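Local coordinates for microcin B17-processing protein McbB (PDB 6GRH) that is required to process the inactive precursor of microcin B17 into the active antibiotic peptide, and carries a zinc ion held by four cysteines, at residues B[146-150]-B[151-155]; B[195-198]-B[199-203]; B[211-215]-B[216-220]; B[232-235]-B[236-240]. One frame throughout, in Å; residues are numbered along the deposited sequence. Where two conformers were deposited one is given.

Interaction 1: B[146-150]-B[151-155]; sequences ENYHS and DIVKR
A histidine N-cap begins helix 150-160: His149 ND1 accepts the amide of Asp151 at 3.1 Å from its N. The donor lies exactly in the imidazole plane, at the ring edge. With CG anti to the backbone N (chi1 -163°), the ring swings forward beside the first turn, where it and the Asp151 carboxylate point the same way with their planes 41° apart; His149 CE1 comes to 3.6 Å from Asp151 OD2. The backbone oxygen of His149 takes the next amide, Ile152 N, from above its carbonyl plane. In the regular pattern that follows, Lys154 N reaches Ser150 O at 3.0 Å.

Ser150 OG, which also bonds to Met227 N, gives its proton to a water 2.6 Å away, and that water in turn donates to Asp151 OD1 at 2.7 Å. On the apolar side, Val153 CG2 approaches Tyr148 CE1 obliquely at 4.2 Å, while the phenol OH is hydrogen-bonded to His193 at the start of helix 193-204.

Since ND1 serves as an acceptor for an amide, the ring proton is expected on NE2, and a neutral imidazole fits this cap; the neighbouring Asp151 carboxylate would probably favour protonation, opposing that preference.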
loop_
_atom_site.group_PDB
_atom_site.type_symbol
_atom_site.label_atom_id
_atom_site.label_comp_id
_atom_site.label_asym_id
_atom_site.label_seq_id
_atom_site.Cartn_x
_atom_site.Cartn_y
_atom_site.Cartn_z
ATOM N N GLU B 146 -23.968 14.329 -9.567
ATOM C CA GLU B 146 -23.118 14.953 -10.590
ATOM C C GLU B 146 -22.497 16.248 -10.090
ATOM O O GLU B 146 -21.318 16.519 -10.329
ATOM C CB GLU B 146 -23.890 15.219 -11.891
ATOM C CG GLU B 146 -24.034 13.980 -12.729
ATOM C CD GLU B 146 -24.455 14.193 -14.175
ATOM O OE1 GLU B 146 -24.405 15.319 -14.724
ATOM O OE2 GLU B 146 -24.797 13.160 -14.771
ATOM N N ASN B 147 -23.285 17.060 -9.402
ATOM C CA ASN B 147 -22.787 18.303 -8.853
ATOM C C ASN B 147 -22.638 18.133 -7.346
ATOM O O ASN B 147 -23.567 18.351 -6.580
ATOM C CB ASN B 147 -23.698 19.439 -9.253
ATOM C CG ASN B 147 -23.850 19.521 -10.756
ATOM O OD1 ASN B 147 -22.852 19.539 -11.492
ATOM N ND2 ASN B 147 -25.098 19.520 -11.234
ATOM N N TYR B 148 -21.437 17.733 -6.944
ATOM C CA TYR B 148 -21.173 17.348 -5.564
ATOM C C TYR B 148 -21.122 18.578 -4.640
ATOM O O TYR B 148 -20.594 19.601 -4.997
ATOM C CB TYR B 148 -19.851 16.590 -5.485
ATOM C CG TYR B 148 -19.481 16.221 -4.092
ATOM C CD1 TYR B 148 -19.906 15.031 -3.534
ATOM C CD2 TYR B 148 -18.715 17.097 -3.302
ATOM C CE1 TYR B 148 -19.598 14.717 -2.221
ATOM C CE2 TYR B 148 -18.386 16.788 -2.004
ATOM C CZ TYR B 148 -18.831 15.598 -1.462
ATOM O OH TYR B 148 -18.480 15.288 -0.182
ATOM N N HIS B 149 -21.699 18.451 -3.463
ATOM C CA HIS B 149 -21.415 19.350 -2.350
ATOM C C HIS B 149 -21.573 18.496 -1.106
ATOM O O HIS B 149 -22.563 17.753 -1.005
ATOM C CB HIS B 149 -22.353 20.566 -2.296
ATOM C CG HIS B 149 -21.829 21.672 -1.429
ATOM N ND1 HIS B 149 -21.706 21.548 -0.064
ATOM C CD2 HIS B 149 -21.342 22.899 -1.738
ATOM C CE1 HIS B 149 -21.173 22.649 0.436
ATOM N NE2 HIS B 149 -20.942 23.486 -0.561
ATOM N N SER B 150 -20.621 18.604 -0.173
ATOM C CA SER B 150 -20.645 17.840 1.077
ATOM C C SER B 150 -21.882 18.070 1.938
ATOM O O SER B 150 -22.308 17.149 2.615
ATOM C CB SER B 150 -19.385 18.109 1.921
ATOM O OG SER B 150 -19.250 19.475 2.245
ATOM N N ASP B 151 -22.427 19.286 1.931
ATOM C CA ASP B 151 -23.691 19.596 2.613
ATOM C C ASP B 151 -24.870 18.705 2.206
ATOM O O ASP B 151 -25.739 18.445 3.022
ATOM C CB ASP B 151 -24.108 21.065 2.397
ATOM C CG ASP B 151 -23.353 22.041 3.287
ATOM O OD1 ASP B 151 -22.578 21.620 4.175
ATOM O OD2 ASP B 151 -23.554 23.257 3.108
ATOM N N ILE B 152 -24.902 18.254 0.950
ATOM C CA ILE B 152 -25.980 17.369 0.482
ATOM C C ILE B 152 -25.883 16.023 1.191
ATOM O O ILE B 152 -26.864 15.500 1.680
ATOM C CB ILE B 152 -25.918 17.158 -1.027
ATOM C CG1 ILE B 152 -26.153 18.503 -1.745
ATOM C CG2 ILE B 152 -26.926 16.105 -1.443
ATOM C CD1 ILE B 152 -25.839 18.478 -3.221
ATOM N N VAL B 153 -24.670 15.478 1.271
ATOM C CA VAL B 153 -24.452 14.222 1.973
ATOM C C VAL B 153 -24.806 14.386 3.443
ATOM O O VAL B 153 -25.443 13.511 4.028
ATOM C CB VAL B 153 -23.003 13.703 1.808
ATOM C CG1 VAL B 153 -22.810 12.383 2.555
ATOM C CG2 VAL B 153 -22.674 13.516 0.339
ATOM N N LYS B 154 -24.412 15.507 4.034
ATOM C CA LYS B 154 -24.677 15.757 5.439
ATOM C C LYS B 154 -26.183 15.836 5.743
ATOM O O LYS B 154 -26.634 15.287 6.742
ATOM C CB LYS B 154 -23.966 17.042 5.856
ATOM C CG LYS B 154 -24.114 17.461 7.298
ATOM C CD LYS B 154 -23.201 18.672 7.529
ATOM C CE LYS B 154 -23.397 19.287 8.893
ATOM N NZ LYS B 154 -22.554 18.550 9.878
ATOM N N ARG B 155 -26.935 16.496 4.868
ATOM C CA ARG B 155 -28.399 16.553 4.983
ATOM C C ARG B 155 -29.043 15.147 4.956
ATOM O O ARG B 155 -29.920 14.843 5.767
ATOM C CB ARG B 155 -28.973 17.400 3.848
ATOM C CG ARG B 155 -30.499 17.480 3.807
ATOM C CD ARG B 155 -30.977 17.930 2.441
ATOM N NE ARG B 155 -32.431 17.797 2.262
ATOM C CZ ARG B 155 -33.055 17.791 1.082
ATOM N NH1 ARG B 155 -32.370 17.907 -0.058
ATOM N NH2 ARG B 155 -34.382 17.659 1.033
HETATM O O HOH W 1 -20.369 20.132 4.499
#

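Interaction 2: B[195-198]-B[199-203]. With ZN (zinc ion), chain F; SO4 (sulfate ion), chain G.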
loop_
_atom_site.group_PDB
_atom_site.type_symbol
_atom_site.label_atom_id
_atom_site.label_comp_id
_atom_site.label_asym_id
_atom_site.label_seq_id
_atom_site.Cartn_x
_atom_site.Cartn_y
_atom_site.Cartn_z
ATOM N N CYS B 195 -15.293 9.363 5.419
ATOM C CA CYS B 195 -14.163 8.460 5.501
ATOM C C CYS B 195 -13.545 8.172 4.126
ATOM O O CYS B 195 -12.311 8.098 4.004
ATOM C CB CYS B 195 -14.536 7.157 6.217
ATOM S SG CYS B 195 -14.908 7.355 7.965
ATOM N N HIS B 196 -14.396 8.025 3.110
ATOM C CA HIS B 196 -13.975 7.736 1.743
ATOM C C HIS B 196 -13.330 8.933 1.067
ATOM O O HIS B 196 -12.176 8.833 0.532
ATOM C CB HIS B 196 -15.143 7.200 0.900
ATOM C CG HIS B 196 -15.484 5.787 1.217
ATOM N ND1 HIS B 196 -16.244 5.431 2.307
ATOM C CD2 HIS B 196 -15.090 4.627 0.634
ATOM C CE1 HIS B 196 -16.347 4.116 2.355
ATOM N NE2 HIS B 196 -15.648 3.604 1.357
ATOM N N ILE B 197 -14.030 10.059 1.091
ATOM C CA ILE B 197 -13.595 11.228 0.332
ATOM C C ILE B 197 -12.251 11.766 0.868
ATOM O O ILE B 197 -11.409 12.195 0.096
ATOM C CB ILE B 197 -14.695 12.304 0.296
ATOM C CG1 ILE B 197 -14.482 13.252 -0.883
ATOM C CG2 ILE B 197 -14.757 13.069 1.599
ATOM C CD1 ILE B 197 -15.761 13.918 -1.313
ATOM N N GLU B 198 -12.032 11.656 2.176
ATOM C CA GLU B 198 -10.738 12.007 2.784
ATOM C C GLU B 198 -9.608 11.057 2.372
ATOM O O GLU B 198 -8.474 11.489 2.166
ATOM C CB GLU B 198 -10.863 12.079 4.309
ATOM C CG GLU B 198 -11.746 13.256 4.747
ATOM C CD GLU B 198 -11.177 14.627 4.389
ATOM O OE1 GLU B 198 -9.929 14.740 4.323
ATOM O OE2 GLU B 198 -11.980 15.585 4.207
ATOM N N ARG B 199 -9.903 9.773 2.265
ATOM C CA ARG B 199 -8.935 8.814 1.718
ATOM C C ARG B 199 -8.527 9.203 0.280
ATOM O O ARG B 199 -7.320 9.226 -0.024
ATOM C CB ARG B 199 -9.475 7.388 1.777
ATOM C CG ARG B 199 -8.506 6.299 1.329
ATOM C CD ARG B 199 -7.457 6.030 2.375
ATOM N NE ARG B 199 -6.508 5.001 1.961
ATOM C CZ ARG B 199 -5.380 5.202 1.266
ATOM N NH1 ARG B 199 -5.004 6.412 0.825
ATOM N NH2 ARG B 199 -4.619 4.152 0.989
ATOM N N TRP B 200 -9.485 9.547 -0.576
ATOM C CA TRP B 200 -9.166 9.897 -1.972
ATOM C C TRP B 200 -8.475 11.261 -2.085
ATOM O O TRP B 200 -7.526 11.414 -2.872
ATOM C CB TRP B 200 -10.393 9.870 -2.893
ATOM C CG TRP B 200 -11.288 8.648 -2.774
ATOM C CD1 TRP B 200 -12.646 8.648 -2.816
ATOM C CD2 TRP B 200 -10.895 7.279 -2.584
ATOM N NE1 TRP B 200 -13.122 7.385 -2.663
ATOM C CE2 TRP B 200 -12.078 6.519 -2.530
ATOM C CE3 TRP B 200 -9.657 6.619 -2.467
ATOM C CZ2 TRP B 200 -12.079 5.135 -2.360
ATOM C CZ3 TRP B 200 -9.652 5.235 -2.287
ATOM C CH2 TRP B 200 -10.857 4.510 -2.230
ATOM N N LEU B 201 -8.921 12.248 -1.300
ATOM C CA LEU B 201 -8.266 13.564 -1.320
ATOM C C LEU B 201 -6.791 13.513 -0.864
ATOM O O LEU B 201 -5.945 14.192 -1.464
ATOM C CB LEU B 201 -9.058 14.612 -0.546
ATOM C CG LEU B 201 -10.415 14.940 -1.175
ATOM C CD1 LEU B 201 -11.174 15.886 -0.275
ATOM C CD2 LEU B 201 -10.325 15.527 -2.565
ATOM N N SER B 202 -6.512 12.699 0.154
ATOM C CA SER B 202 -5.157 12.412 0.618
ATOM C C SER B 202 -4.292 11.768 -0.461
ATOM O O SER B 202 -3.189 12.237 -0.725
ATOM C CB SER B 202 -5.193 11.501 1.860
ATOM O OG SER B 202 -5.378 10.122 1.526
ATOM N N ARG B 203 -4.796 10.697 -1.072
ATOM C CA ARG B 203 -4.084 10.009 -2.173
ATOM C C ARG B 203 -3.785 10.946 -3.349
ATOM O O ARG B 203 -2.735 10.803 -3.983
ATOM C CB ARG B 203 -4.839 8.765 -2.659
ATOM C CG ARG B 203 -4.296 8.141 -3.957
ATOM C CD ARG B 203 -4.989 6.826 -4.302
ATOM N NE ARG B 203 -4.683 5.802 -3.294
ATOM C CZ ARG B 203 -5.434 4.736 -3.019
ATOM N NH1 ARG B 203 -6.577 4.505 -3.665
ATOM N NH2 ARG B 203 -5.044 3.889 -2.065
HETATM ZN ZN ZN F . -16.863 8.502 8.547
HETATM S S SO4 G . -1.842 5.774 -0.861
HETATM O O1 SO4 G . -1.599 5.844 -2.320
HETATM O O2 SO4 G . -0.584 5.946 -0.100
HETATM O O3 SO4 G . -2.749 6.885 -0.492
HETATM O O4 SO4 G . -2.420 4.453 -0.558
#
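Trp200 lays its indole over the carbonyl oxygen of His196, one turn earlier on helix 193-204, the helix that supplies Cys195 of the CxxC pair to the zinc site. His196 O stands 3.3 Å above the ring plane, displaced toward the rim. The same oxygen accepts Trp200 N at 3.0 Å in an almost linear C=O...N line, so one carbonyl meets both the backbone and the side chain of Trp200. The imidazole of His196 turns its edge toward Trp200 CZ2, while its ND1 is bonded to Cys192 O. Arg179 makes a cation-pi contact with the indole, which packs against strands 167-174 and 269-273.

At the zinc end, Cys195 SG binds the metal at 2.3 Å, with Cys192, Cys290 and Cys292 completing the four-sulfur site. Toward the other end of the helix, Arg199 and Arg203 converge on a sulfate ion, probably from the crystallisation liquor. A bend at chi2 (75°) directs the Arg199 guanidinium so that it meets the anion edge-on, with NH1 2.7 Å from sulfate O3. Arg203, also salt-bridged to Glu282, approaches with NE 3.2 Å from sulfate O1. Sulfate O4 is shared, 2.7 Å from Arg199 NH2 and 3.1 Å from Arg203 NH2.

Interaction 3: B[211-215]-B[216-220]. With EDO (1,2-ethanediol), chain I.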
loop_
_atom_site.group_PDB
_atom_site.type_symbol
_atom_site.label_atom_id
_atom_site.label_comp_id
_atom_site.label_asym_id
_atom_site.label_seq_id
_atom_site.Cartn_x
_atom_site.Cartn_y
_atom_site.Cartn_z
ATOM N N ASN B 211 0.124 9.441 5.255
ATOM C CA ASN B 211 -0.392 10.379 6.257
ATOM C C ASN B 211 -0.754 11.772 5.693
ATOM O O ASN B 211 0.098 12.475 5.167
ATOM C CB ASN B 211 0.616 10.551 7.398
ATOM C CG ASN B 211 0.207 11.629 8.370
ATOM O OD1 ASN B 211 -0.971 11.750 8.731
ATOM N ND2 ASN B 211 1.175 12.438 8.794
ATOM N N GLU B 212 -2.022 12.147 5.870
ATOM C CA GLU B 212 -2.592 13.427 5.406
ATOM C C GLU B 212 -2.375 14.632 6.372
ATOM O O GLU B 212 -2.561 15.785 5.965
ATOM C CB GLU B 212 -4.106 13.243 5.096
ATOM C CG GLU B 212 -5.142 13.409 6.230
ATOM C CD GLU B 212 -5.233 12.245 7.237
ATOM O OE1 GLU B 212 -4.470 11.254 7.123
ATOM O OE2 GLU B 212 -6.079 12.310 8.163
ATOM N N MET B 213 -2.008 14.378 7.632
ATOM C CA MET B 213 -1.984 15.444 8.650
ATOM C C MET B 213 -0.669 16.232 8.699
ATOM O O MET B 213 0.410 15.676 8.681
ATOM C CB MET B 213 -2.344 14.892 10.037
ATOM C CG MET B 213 -3.809 14.482 10.172
ATOM S SD MET B 213 -4.967 15.878 10.143
ATOM C CE MET B 213 -6.541 15.033 10.015
ATOM N N SER B 214 -0.812 17.549 8.774
ATOM C CA SER B 214 0.261 18.513 8.928
ATOM C C SER B 214 -0.429 19.807 9.412
ATOM O O SER B 214 -1.667 19.890 9.365
ATOM C CB SER B 214 0.882 18.801 7.588
ATOM O OG SER B 214 -0.096 19.419 6.769
ATOM N N TRP B 215 0.350 20.810 9.801
ATOM C CA TRP B 215 -0.269 22.072 10.234
ATOM C C TRP B 215 -1.133 22.731 9.148
ATOM O O TRP B 215 -2.150 23.313 9.473
ATOM C CB TRP B 215 0.710 23.025 10.911
ATOM C CG TRP B 215 0.763 22.663 12.366
ATOM C CD1 TRP B 215 1.685 21.885 12.999
ATOM C CD2 TRP B 215 -0.235 22.987 13.341
ATOM N NE1 TRP B 215 1.352 21.749 14.327
ATOM C CE2 TRP B 215 0.167 22.408 14.558
ATOM C CE3 TRP B 215 -1.415 23.736 13.299
ATOM C CZ2 TRP B 215 -0.578 22.543 15.738
ATOM C CZ3 TRP B 215 -2.169 23.874 14.477
ATOM C CH2 TRP B 215 -1.742 23.268 15.680
ATOM N N ALA B 216 -0.758 22.593 7.880
ATOM C CA ALA B 216 -1.594 23.145 6.804
ATOM C C ALA B 216 -2.986 22.511 6.828
ATOM O O ALA B 216 -3.993 23.196 6.694
ATOM C CB ALA B 216 -0.928 22.955 5.454
ATOM N N ASN B 217 -3.042 21.210 7.075
ATOM C CA ASN B 217 -4.326 20.532 7.148
ATOM C C ASN B 217 -5.104 20.845 8.418
ATOM O O ASN B 217 -6.322 21.001 8.371
ATOM C CB ASN B 217 -4.139 19.042 6.978
ATOM C CG ASN B 217 -4.022 18.657 5.538
ATOM O OD1 ASN B 217 -4.998 18.714 4.788
ATOM N ND2 ASN B 217 -2.844 18.274 5.135
ATOM N N LEU B 218 -4.403 20.958 9.538
ATOM C CA LEU B 218 -5.032 21.320 10.807
ATOM C C LEU B 218 -5.690 22.707 10.756
ATOM O O LEU B 218 -6.828 22.866 11.194
ATOM C CB LEU B 218 -4.031 21.241 11.969
ATOM C CG LEU B 218 -3.541 19.822 12.310
ATOM C CD1 LEU B 218 -2.462 19.926 13.390
ATOM C CD2 LEU B 218 -4.683 18.924 12.760
ATOM N N LEU B 219 -5.010 23.671 10.152
ATOM C CA LEU B 219 -5.587 25.007 10.004
ATOM C C LEU B 219 -6.857 24.996 9.130
ATOM O O LEU B 219 -7.787 25.707 9.435
ATOM C CB LEU B 219 -4.583 26.020 9.486
ATOM C CG LEU B 219 -3.409 26.294 10.428
ATOM C CD1 LEU B 219 -2.457 27.264 9.746
ATOM C CD2 LEU B 219 -3.835 26.846 11.782
ATOM N N GLN B 220 -6.892 24.180 8.094
ATOM C CA GLN B 220 -8.076 24.063 7.241
ATOM C C GLN B 220 -9.255 23.446 8.009
ATOM O O GLN B 220 -10.408 23.804 7.774
ATOM C CB GLN B 220 -7.775 23.200 6.019
ATOM C CG GLN B 220 -6.868 23.834 4.967
ATOM C CD GLN B 220 -6.416 22.808 3.940
ATOM O OE1 GLN B 220 -7.102 21.820 3.691
ATOM N NE2 GLN B 220 -5.260 23.027 3.351
HETATM C C1 EDO I . -7.929 8.638 6.104
HETATM O O1 EDO I . -7.729 7.410 5.416
HETATM C C2 EDO I . -7.461 9.810 5.245
HETATM O O2 EDO I . -6.035 9.862 5.218
#
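Leu218 CB lies over the rim of the Trp215 indole face, 3.9 Å from Trp215 CE3, in the first turn of helix 215-220, whose N-cap is Ser214. Its CG stands 3.5 Å from Ser214 O, the carbonyl that accepts Leu218 N. From there the branches part. CD1 settles over the middle of the indole face, 3.7 Å from the centroid of the Trp215 six-membered ring and only 8° off its normal, a CH-pi contact. CD2 turns the other way, to 4.0 Å from Met213 SD, and the two side chains cross at about a right angle. Leu219 CD2 lies at the edge of the same indole.

This apolar cluster is also an interface: Trp215 stacks with Trp12 of the McbD chain and touches Pro283 of a second McbB subunit. Before the helix, Asn211 OD1 accepts Met213 N at 3.0 Å in an Asx turn, the donor sitting well above the amide plane. Glu212 OE2 bonds to Trp287 and Gln288. The cap itself is loose: with OG set between the backbone N and the carbonyl carbon (chi1 64°), Ser214 takes two weak bonds, Asn217 N lying 3.5 Å and Asn217 ND2 3.4 Å from its OG.

Interaction 4: B[232-235]-B[236-240]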
loop_
_atom_site.group_PDB
_atom_site.type_symbol
_atom_site.label_atom_id
_atom_site.label_comp_id
_atom_site.label_asym_id
_atom_site.label_seq_id
_atom_site.Cartn_x
_atom_site.Cartn_y
_atom_site.Cartn_z
ATOM N N LEU B 232 -13.914 16.090 -14.362
ATOM C CA LEU B 232 -14.054 16.344 -15.793
ATOM C C LEU B 232 -15.536 16.429 -16.126
ATOM O O LEU B 232 -16.367 15.811 -15.459
ATOM C CB LEU B 232 -13.386 15.256 -16.640
ATOM C CG LEU B 232 -11.865 15.307 -16.858
ATOM C CD1 LEU B 232 -11.504 14.347 -17.980
ATOM C CD2 LEU B 232 -11.345 16.698 -17.185
ATOM N N ALA B 233 -15.835 17.214 -17.154
ATOM C CA ALA B 233 -17.194 17.403 -17.670
ATOM C C ALA B 233 -17.724 16.076 -18.232
ATOM O O ALA B 233 -17.009 15.347 -18.901
ATOM C CB ALA B 233 -17.214 18.493 -18.740
ATOM N N LEU B 234 -18.975 15.768 -17.941
ATOM C CA LEU B 234 -19.553 14.501 -18.300
ATOM C C LEU B 234 -20.272 14.583 -19.627
ATOM O O LEU B 234 -20.936 15.574 -19.904
ATOM C CB LEU B 234 -20.519 14.025 -17.216
ATOM C CG LEU B 234 -19.888 13.752 -15.854
ATOM C CD1 LEU B 234 -20.975 13.348 -14.870
ATOM C CD2 LEU B 234 -18.862 12.646 -15.948
ATOM N N GLY B 235 -20.120 13.536 -20.438
ATOM C CA GLY B 235 -20.878 13.363 -21.663
ATOM C C GLY B 235 -21.821 12.200 -21.476
ATOM O O GLY B 235 -21.800 11.547 -20.403
ATOM N N GLU B 236 -22.627 11.921 -22.513
ATOM C CA GLU B 236 -23.550 10.797 -22.503
ATOM C C GLU B 236 -22.836 9.470 -22.212
ATOM O O GLU B 236 -23.357 8.649 -21.459
ATOM C CB GLU B 236 -24.357 10.679 -23.810
ATOM C CG GLU B 236 -25.532 9.690 -23.729
ATOM C CD GLU B 236 -26.070 9.125 -25.066
ATOM O OE1 GLU B 236 -26.342 9.869 -26.032
ATOM O OE2 GLU B 236 -26.260 7.880 -25.143
ATOM N N SER B 237 -21.655 9.244 -22.785
ATOM C CA SER B 237 -21.014 7.939 -22.592
ATOM C C SER B 237 -20.559 7.730 -21.139
ATOM O O SER B 237 -20.689 6.638 -20.614
ATOM C CB SER B 237 -19.859 7.729 -23.568
ATOM O OG SER B 237 -18.758 8.536 -23.197
ATOM N N GLU B 238 -20.044 8.778 -20.481
ATOM C CA GLU B 238 -19.648 8.670 -19.078
ATOM C C GLU B 238 -20.872 8.359 -18.195
ATOM O O GLU B 238 -20.809 7.529 -17.295
ATOM C CB GLU B 238 -18.953 9.931 -18.570
ATOM C CG GLU B 238 -17.524 10.110 -19.059
ATOM C CD GLU B 238 -17.399 10.625 -20.483
ATOM O OE1 GLU B 238 -18.395 11.116 -21.073
ATOM O OE2 GLU B 238 -16.283 10.508 -21.040
ATOM N N ARG B 239 -21.981 9.023 -18.484
ATOM C CA ARG B 239 -23.236 8.741 -17.767
ATOM C C ARG B 239 -23.710 7.294 -17.953
ATOM O O ARG B 239 -24.144 6.666 -16.990
ATOM C CB ARG B 239 -24.343 9.721 -18.161
ATOM C CG ARG B 239 -24.074 11.123 -17.717
ATOM C CD ARG B 239 -25.184 12.078 -18.087
ATOM N NE ARG B 239 -24.857 13.390 -17.540
ATOM C CZ ARG B 239 -24.338 14.412 -18.223
ATOM N NH1 ARG B 239 -24.129 14.357 -19.553
ATOM N NH2 ARG B 239 -24.059 15.529 -17.581
ATOM N N GLY B 240 -23.585 6.772 -19.176
ATOM C CA GLY B 240 -23.991 5.374 -19.487
ATOM C C GLY B 240 -23.149 4.341 -18.767
ATOM O O GLY B 240 -23.662 3.392 -18.185
#
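Gly235 and Glu238 make the innermost contact at the start of helix 236-254: the Gly235 amide donates to Glu238 OE1 with 3.0 Å between N and OE1. Gly235 is the N-cap, and Glu238, the third residue after it, reaches back to the cap amide as one arm of a capping box does; glycine, lacking a side chain, cannot supply the reciprocal bond. The N-H meets the carboxylate 40° out of its plane, at a bent angle of 140°. In the opposite sense, Gly235 O accepts Arg239 N at 3.2 Å, opening the helical pattern.

Leu234 packs beside this pair. Its CD2 touches Glu238 CB at 3.8 Å, and its CB lies over one face of the Arg239 guanidinium, 3.8 Å above the plane and offset toward the rim.

The next shell sets these groups in place. A bend at chi2 (78°) folds the Glu238 chain back toward Gly235, and its second oxygen, OE2, forms salt bridges with Arg248 and Lys247 of a third McbB subunit. Ser237 OG is bonded to Lys247 and His244 of that subunit. The Arg239 chain runs straight from CG to NE, where it is salt-bridged to Glu146.

One carboxylate thus serves both the helix start and the subunit interface; the two cationic neighbours would probably hold Glu238 ionised, which suits its role as acceptor for the cap amide.

The four contacts follow one another in series along the chain, none nesting within or crossing another, and each lies in one unbroken stretch, so none closes a long loop. Interaction 1 leads from strand 139-144 into helix 150-160. Interaction 2 lies within helix 193-204 and meets interaction 1 where Ile197 packs on Tyr148. Interaction 3 begins helix 215-220 and leans on interaction 2 through Ser202 and Glu212, its far side turned to other subunits. Interaction 4 starts helix 236-254, about 34 Å between centres from interaction 3, yet returns to interaction 1, where Leu234 also packs on Glu146. The loop 146-150 therefore joins helix 193-204 to the start of helix 236-254.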